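Local coordinates for TraM protein (Plasmid R64, PDB 3WZ3) that is probably an inner-membrane component of a plasmid-encoded type IVB secretion system, related to Legionella DotI, and is represented here by a periplasmic fragment, at residues Thr20-Asp25 against Asn50-Ser55; Ser55-Thr60 against Met98-Gln103; Val27-Gln32 against Thr60-Lys65. All coordinates share one frame; numbering follows the deposited sequence.

Contact 1: residues Thr20-Asp25 against Asn50-Ser55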
# COMPACT_ATOMS: atom_id res chain seq x y z
N THR A 20 -1.00 -5.59 3.75
CA THR A 20 -1.02 -5.03 5.09
C THR A 20 -1.77 -3.71 5.14
O THR A 20 -2.51 -3.43 6.09
CB THR A 20 0.41 -4.83 5.61
OG1 THR A 20 1.12 -6.07 5.51
CG2 THR A 20 0.39 -4.38 7.07
N ALA A 21 -1.58 -2.87 4.12
CA ALA A 21 -2.14 -1.53 4.14
C ALA A 21 -3.66 -1.51 4.14
O ALA A 21 -4.27 -0.61 4.72
CB ALA A 21 -1.61 -0.74 2.95
N PHE A 22 -4.27 -2.49 3.48
CA PHE A 22 -5.71 -2.43 3.25
C PHE A 22 -6.51 -3.57 3.87
O PHE A 22 -7.67 -3.76 3.56
CB PHE A 22 -6.01 -2.25 1.76
CG PHE A 22 -5.51 -0.95 1.22
CD1 PHE A 22 -6.07 0.25 1.63
CD2 PHE A 22 -4.46 -0.91 0.33
CE1 PHE A 22 -5.58 1.47 1.16
CE2 PHE A 22 -3.97 0.29 -0.15
CZ PHE A 22 -4.54 1.49 0.26
N ASN A 23 -5.88 -4.29 4.80
CA ASN A 23 -6.59 -5.19 5.71
C ASN A 23 -6.48 -4.68 7.13
O ASN A 23 -5.48 -4.87 7.80
CB ASN A 23 -6.07 -6.62 5.55
CG ASN A 23 -6.52 -7.23 4.24
OD1 ASN A 23 -7.63 -7.75 4.14
ND2 ASN A 23 -5.68 -7.15 3.22
N LEU A 24 -7.53 -3.99 7.56
CA LEU A 24 -7.51 -3.23 8.80
C LEU A 24 -8.65 -3.67 9.71
O LEU A 24 -9.77 -3.95 9.26
CB LEU A 24 -7.66 -1.74 8.51
CG LEU A 24 -6.57 -1.11 7.64
CD1 LEU A 24 -6.95 0.34 7.36
CD2 LEU A 24 -5.17 -1.21 8.26
N ASP A 25 -8.35 -3.70 11.00
CA ASP A 25 -9.30 -4.15 12.01
C ASP A 25 -9.96 -2.95 12.69
O ASP A 25 -9.28 -1.97 13.00
CB ASP A 25 -8.53 -4.96 13.04
CG ASP A 25 -9.41 -5.52 14.11
OD1 ASP A 25 -9.57 -4.83 15.14
OD2 ASP A 25 -9.90 -6.65 13.94
N ASN A 50 -3.74 9.57 1.63
CA ASN A 50 -4.66 10.07 0.61
C ASN A 50 -5.64 9.00 0.12
O ASN A 50 -6.83 9.30 -0.04
CB ASN A 50 -3.90 10.67 -0.58
CG ASN A 50 -4.82 11.40 -1.55
OD1 ASN A 50 -5.47 12.37 -1.18
ND2 ASN A 50 -4.86 10.95 -2.79
N ALA A 51 -5.14 7.79 -0.12
CA ALA A 51 -6.00 6.70 -0.58
C ALA A 51 -7.06 6.33 0.47
O ALA A 51 -8.23 6.08 0.13
CB ALA A 51 -5.16 5.47 -0.95
N LEU A 52 -6.67 6.32 1.74
CA LEU A 52 -7.63 6.05 2.80
C LEU A 52 -8.70 7.16 2.81
O LEU A 52 -9.89 6.87 2.85
CB LEU A 52 -6.91 5.98 4.16
CG LEU A 52 -5.98 4.79 4.39
CD1 LEU A 52 -5.16 5.04 5.64
CD2 LEU A 52 -6.78 3.49 4.47
N GLN A 53 -8.28 8.41 2.73
CA GLN A 53 -9.23 9.53 2.76
C GLN A 53 -10.17 9.53 1.56
O GLN A 53 -11.37 9.86 1.67
CB GLN A 53 -8.48 10.85 2.86
CG GLN A 53 -9.36 12.08 2.72
CD GLN A 53 -10.31 12.26 3.87
OE1 GLN A 53 -10.04 11.85 4.99
NE2 GLN A 53 -11.46 12.89 3.60
N ALA A 54 -9.65 9.15 0.40
CA ALA A 54 -10.47 9.22 -0.81
C ALA A 54 -11.66 8.27 -0.75
O ALA A 54 -12.67 8.51 -1.41
CB ALA A 54 -9.63 8.96 -2.04
N SER A 55 -11.51 7.17 -0.00
CA SER A 55 -12.61 6.24 0.23
C SER A 55 -13.27 6.39 1.61
O SER A 55 -14.04 5.52 2.01
CB SER A 55 -12.15 4.79 0.04
OG SER A 55 -11.86 4.54 -1.34
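F22 drives its ring from the C-terminal part of helix 7-22 against L52 and A51 on helix 42-54. The closest approach is from F22 CE1 to L52 CD2, 4.1 Å, with the methyl coming in obliquely to the ring. L52 CG stands beside its own backbone N (chi1 -68°), and with chi2 at 169° the two torsions together direct CD2 to both F22 and L24; L24 CD1 is 4.3 Å from that methyl. All three side chains are buried, and I33 of helix 29-35 touches both leucines. Other aromatics thicken this side: Y48 packs edge-to-face with F22, and F114 of strand 110-120 meets the same ring with the planes at about 50°. F22 also rests on L68 and A70 of strand 67-82, and A51 on F114, so both helices pack on the four-stranded antiparallel sheet, an α+β arrangement consistent with the NTF2-like clan in which the DotI/IcmL family is placed. The looser side is at the ring edge. There A51, only partly exposed, offers a single methyl, its CB lying near the ring plane 4.2 Å from F22 CZ. Just past it the helix ends, and S55 OG bonds to Q110 NE2.

Contact 2: residues Ser55-Thr60 against Met98-Gln103; sequences SNILET and MRLVGQ
L100 is the centre of this contact, its CD1 methyl set against I57 and T60 of helix 57-64. T60 CG2 approaches that methyl to 3.7 Å, and I57 CD1 lies 3.9 Å from L100 CD1. Both helix side chains run obliquely to the leucine. The T60 branches divide the work: CG2, anti to the backbone N, faces the strand, while OG1 (chi1 -56°) sits beside that N and turns back to its own helix. There OG1 donates to N56 O at 2.8 Å, and T60 N reaches the same oxygen from the opposite face of the carbonyl plane at 3.2 Å. Two bonds therefore grip N56 O, and the hydroxyl bond helps fix the rotation that presents CG2 to L100.

One shell further out, N56 ND2 lies 3.3 Å from E59 OE2 in a nearly straight bond (173°). E59 OE2 lies in the amide plane of N56, but the nitrogen meets the carboxylate from above its plane. L68 of strand 67-82 touches both I57 and L100, and M66 and K107 also pack on the leucine. Backbone bonds from L100 to K107 and from R99 to T69 tie strand 88-101 to its surroundings on both sides.

N56, with positive phi, is the C-prime residue of a Schellman motif closing helix 42-54, in which I57 N bonds to L52 O and N56 N to Q53 O. The chain thereby turns straight into helix 57-64, which packs on strands 67-82 and 88-101, consistent with an NTF2-like α+β fold.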
# COMPACT_ATOMS: atom_id res chain seq x y z
N SER A 55 -11.51 7.17 -0.00
CA SER A 55 -12.61 6.24 0.23
C SER A 55 -13.27 6.39 1.61
O SER A 55 -14.04 5.52 2.01
CB SER A 55 -12.15 4.79 0.04
OG SER A 55 -11.86 4.54 -1.34
N ASN A 56 -12.94 7.47 2.31
CA ASN A 56 -13.49 7.73 3.63
C ASN A 56 -13.33 6.54 4.57
O ASN A 56 -14.20 6.24 5.39
CB ASN A 56 -14.97 8.13 3.54
CG ASN A 56 -15.43 8.87 4.76
OD1 ASN A 56 -14.64 9.55 5.42
ND2 ASN A 56 -16.71 8.72 5.09
N ILE A 57 -12.19 5.86 4.47
CA ILE A 57 -11.99 4.63 5.24
C ILE A 57 -11.94 4.81 6.74
O ILE A 57 -12.64 4.11 7.46
CB ILE A 57 -10.70 3.92 4.78
CG1 ILE A 57 -10.81 3.50 3.32
CG2 ILE A 57 -10.36 2.74 5.70
CD1 ILE A 57 -11.95 2.58 3.07
N LEU A 58 -11.10 5.72 7.22
CA LEU A 58 -10.87 5.82 8.65
C LEU A 58 -12.12 6.24 9.39
O LEU A 58 -12.42 5.71 10.45
CB LEU A 58 -9.72 6.78 8.95
CG LEU A 58 -8.37 6.32 8.40
CD1 LEU A 58 -7.32 7.34 8.81
CD2 LEU A 58 -8.05 4.94 8.92
N GLU A 59 -12.85 7.20 8.83
CA GLU A 59 -14.08 7.65 9.47
C GLU A 59 -15.11 6.55 9.49
O GLU A 59 -15.83 6.39 10.47
CB GLU A 59 -14.66 8.88 8.77
CG GLU A 59 -16.02 9.27 9.32
CD GLU A 59 -16.64 10.45 8.59
OE1 GLU A 59 -16.17 11.59 8.80
OE2 GLU A 59 -17.62 10.23 7.83
N THR A 60 -15.20 5.77 8.42
CA THR A 60 -16.18 4.69 8.36
C THR A 60 -15.81 3.55 9.32
O THR A 60 -16.67 3.01 10.01
CB THR A 60 -16.34 4.15 6.93
OG1 THR A 60 -16.70 5.22 6.05
CG2 THR A 60 -17.45 3.07 6.89
N MSE A 98 -11.23 -3.94 -2.58
CA MSE A 98 -11.38 -3.81 -1.13
C MSE A 98 -12.82 -3.57 -0.73
O MSE A 98 -13.64 -3.10 -1.52
CB MSE A 98 -10.46 -2.72 -0.58
CG MSE A 98 -10.81 -1.31 -0.99
SE MSE A 98 -9.55 0.04 -0.29
CE MSE A 98 -8.04 -0.36 -1.43
N ARG A 99 -13.12 -3.89 0.52
CA ARG A 99 -14.51 -3.81 0.97
C ARG A 99 -14.58 -3.55 2.46
O ARG A 99 -13.86 -4.19 3.23
CB ARG A 99 -15.24 -5.12 0.65
CG ARG A 99 -16.75 -5.00 0.87
CD ARG A 99 -17.46 -6.27 0.48
NE ARG A 99 -18.88 -6.01 0.29
CZ ARG A 99 -19.73 -6.86 -0.28
NH1 ARG A 99 -19.29 -8.03 -0.74
NH2 ARG A 99 -21.01 -6.53 -0.41
N LEU A 100 -15.44 -2.62 2.86
CA LEU A 100 -15.73 -2.40 4.27
C LEU A 100 -16.79 -3.40 4.72
O LEU A 100 -17.85 -3.49 4.10
CB LEU A 100 -16.17 -0.95 4.49
CG LEU A 100 -15.03 0.07 4.36
CD1 LEU A 100 -15.56 1.48 4.07
CD2 LEU A 100 -14.16 0.03 5.61
N VAL A 101 -16.48 -4.15 5.77
CA VAL A 101 -17.34 -5.24 6.23
C VAL A 101 -17.63 -5.12 7.72
O VAL A 101 -16.72 -5.08 8.53
CB VAL A 101 -16.70 -6.60 5.94
CG1 VAL A 101 -17.56 -7.74 6.50
CG2 VAL A 101 -16.49 -6.78 4.44
N GLY A 102 -18.91 -5.07 8.06
CA GLY A 102 -19.32 -4.99 9.45
C GLY A 102 -19.96 -6.30 9.88
O GLY A 102 -20.01 -7.25 9.10
N GLN A 103 -20.44 -6.34 11.12
CA GLN A 103 -21.09 -7.53 11.65
C GLN A 103 -22.45 -7.73 11.00
O GLN A 103 -22.80 -8.85 10.63
CB GLN A 103 -21.25 -7.42 13.16
CG GLN A 103 -19.95 -7.28 13.93
CD GLN A 103 -20.15 -7.31 15.43
OE1 GLN A 103 -21.08 -7.96 15.93
NE2 GLN A 103 -19.29 -6.62 16.17

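Contact 3: residues Val27-Gln32 against Thr60-Lys65; sequences VHYRSQ and TIKKEK
Helix-to-helix packing within the helical layer of what is probably an NTF2-like fold joins the first turn of helix 29-35 to the later part of helix 57-64. Its main element is a CH-pi contact: I61 CG2 sits over one face of the Y29 ring, 4.0 Å from the centroid and 25° off the normal. The methyl is offset toward the rim, closest to Y29 CD1 at 3.6 Å. Y29 CG is placed between its own backbone N and carbonyl carbon (chi1 70°), a setting that swings the ring across to the other helix. On the opposite face lies R30 CG, so the ring is sandwiched between an isoleucine methyl and the aliphatic part of its sequence neighbour. The R30 guanidinium in turn has Y29 CE2 above its centre.

I61 also touches F26 of the preceding loop and L100 of strand 88-101, and L24 packs on Y29. The isoleucine is thus shared between the tyrosine and the sheet, and both residues are buried.

K62, by contrast, is exposed and meets the tyrosine at its hydroxyl. Beyond CG the K62 chain leads away and bends at its last torsion; its NZ remains 6.9 Å from R30 NH1, a pair of like charges. The approach itself is made by the root of the lysine, with Y29 OH 3.7 Å from K62 CB and 4.0 Å from K62 CG.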
# COMPACT_ATOMS: atom_id res chain seq x y z
N VAL A 27 -10.81 -2.35 15.63
CA VAL A 27 -10.22 -2.02 16.92
C VAL A 27 -8.77 -1.55 16.77
O VAL A 27 -8.39 -0.52 17.32
CB VAL A 27 -10.30 -3.21 17.91
CG1 VAL A 27 -9.60 -2.85 19.23
CG2 VAL A 27 -11.76 -3.59 18.16
N HIS A 28 -7.97 -2.29 16.00
CA HIS A 28 -6.52 -2.08 15.98
C HIS A 28 -5.98 -1.32 14.79
O HIS A 28 -4.77 -1.22 14.64
CB HIS A 28 -5.82 -3.43 16.12
CG HIS A 28 -6.22 -4.16 17.37
ND1 HIS A 28 -5.73 -3.81 18.61
CD2 HIS A 28 -7.11 -5.16 17.58
CE1 HIS A 28 -6.29 -4.58 19.53
NE2 HIS A 28 -7.13 -5.41 18.93
N TYR A 29 -6.87 -0.77 13.96
CA TYR A 29 -6.43 -0.11 12.72
C TYR A 29 -5.34 0.97 12.89
O TYR A 29 -4.43 1.07 12.07
CB TYR A 29 -7.61 0.45 11.94
CG TYR A 29 -8.27 1.65 12.57
CD1 TYR A 29 -9.21 1.50 13.58
CD2 TYR A 29 -7.97 2.94 12.14
CE1 TYR A 29 -9.84 2.60 14.15
CE2 TYR A 29 -8.59 4.05 12.71
CZ TYR A 29 -9.51 3.87 13.71
OH TYR A 29 -10.11 4.97 14.28
N ARG A 30 -5.41 1.77 13.95
CA ARG A 30 -4.38 2.81 14.14
C ARG A 30 -2.99 2.23 14.34
O ARG A 30 -1.99 2.75 13.84
CB ARG A 30 -4.72 3.70 15.32
CG ARG A 30 -6.01 4.43 15.12
CD ARG A 30 -6.12 5.62 16.04
NE ARG A 30 -7.29 6.41 15.67
CZ ARG A 30 -7.33 7.26 14.65
NH1 ARG A 30 -8.45 7.92 14.40
NH2 ARG A 30 -6.26 7.46 13.88
N SER A 31 -2.92 1.13 15.08
CA SER A 31 -1.67 0.47 15.36
C SER A 31 -1.17 -0.28 14.11
O SER A 31 0.03 -0.31 13.81
CB SER A 31 -1.84 -0.51 16.54
OG SER A 31 -2.38 0.16 17.68
N GLN A 32 -2.10 -0.86 13.36
CA GLN A 32 -1.73 -1.49 12.10
C GLN A 32 -1.13 -0.47 11.16
O GLN A 32 -0.09 -0.71 10.54
CB GLN A 32 -2.94 -2.17 11.46
CG GLN A 32 -3.44 -3.41 12.26
CD GLN A 32 -4.79 -3.90 11.77
OE1 GLN A 32 -5.77 -3.15 11.76
NE2 GLN A 32 -4.85 -5.17 11.34
N THR A 60 -15.20 5.77 8.42
CA THR A 60 -16.18 4.69 8.36
C THR A 60 -15.81 3.55 9.32
O THR A 60 -16.67 3.01 10.01
CB THR A 60 -16.34 4.15 6.93
OG1 THR A 60 -16.70 5.22 6.05
CG2 THR A 60 -17.45 3.07 6.89
N ILE A 61 -14.53 3.19 9.37
CA ILE A 61 -14.07 2.19 10.32
C ILE A 61 -14.42 2.63 11.74
O ILE A 61 -14.97 1.84 12.51
CB ILE A 61 -12.55 1.94 10.19
CG1 ILE A 61 -12.26 1.16 8.91
CG2 ILE A 61 -12.05 1.14 11.39
CD1 ILE A 61 -10.76 0.90 8.68
N LYS A 62 -14.11 3.87 12.07
CA LYS A 62 -14.33 4.36 13.43
C LYS A 62 -15.81 4.47 13.78
O LYS A 62 -16.25 4.00 14.84
CB LYS A 62 -13.66 5.71 13.65
CG LYS A 62 -13.86 6.29 15.05
CD LYS A 62 -13.22 7.66 15.15
CE LYS A 62 -13.37 8.25 16.54
NZ LYS A 62 -14.81 8.37 16.92
N LYS A 63 -16.58 5.10 12.91
CA LYS A 63 -17.99 5.36 13.22
C LYS A 63 -18.87 4.13 13.12
O LYS A 63 -19.76 3.94 13.95
CB LYS A 63 -18.52 6.49 12.34
CG LYS A 63 -17.99 7.85 12.75
CD LYS A 63 -18.41 8.93 11.77
CE LYS A 63 -19.91 8.93 11.55
NZ LYS A 63 -20.30 9.91 10.48
N GLU A 64 -18.62 3.29 12.11
CA GLU A 64 -19.50 2.16 11.83
C GLU A 64 -18.97 0.81 12.30
O GLU A 64 -19.64 -0.22 12.13
CB GLU A 64 -19.86 2.10 10.36
CG GLU A 64 -20.61 3.34 9.88
CD GLU A 64 -21.25 3.16 8.52
OE1 GLU A 64 -21.92 2.13 8.30
OE2 GLU A 64 -21.08 4.05 7.67
N LYS A 65 -17.77 0.82 12.87
CA LYS A 65 -17.19 -0.39 13.46
C LYS A 65 -17.06 -1.48 12.42
O LYS A 65 -17.47 -2.63 12.61
CB LYS A 65 -18.04 -0.88 14.65
CG LYS A 65 -17.73 -0.16 15.95
CD LYS A 65 -17.92 1.34 15.86
CE LYS A 65 -19.38 1.72 16.07
NZ LYS A 65 -19.58 3.17 16.40

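The three contacts form one continuous patch of packing on the same side of the chain's centre. Contacts 1 and 2 have centres about 8 Å apart and share S55; they also meet where F22 CD1 packs 3.7 Å from CE of the selenomethionine M98. Contacts 2 and 3, about 9 Å apart between centres, use successive turns of helix 57-64 and share T60; L58 CD2 lies 3.8 Å from Y29 CD2, and L100 CD2 lies 4.0 Å from I61 CG1. Contact 3 is joined to contact 1, about 10 Å away between centres, by a probable hydrogen bond of 2.7 Å between D25 N and Q32 OE1.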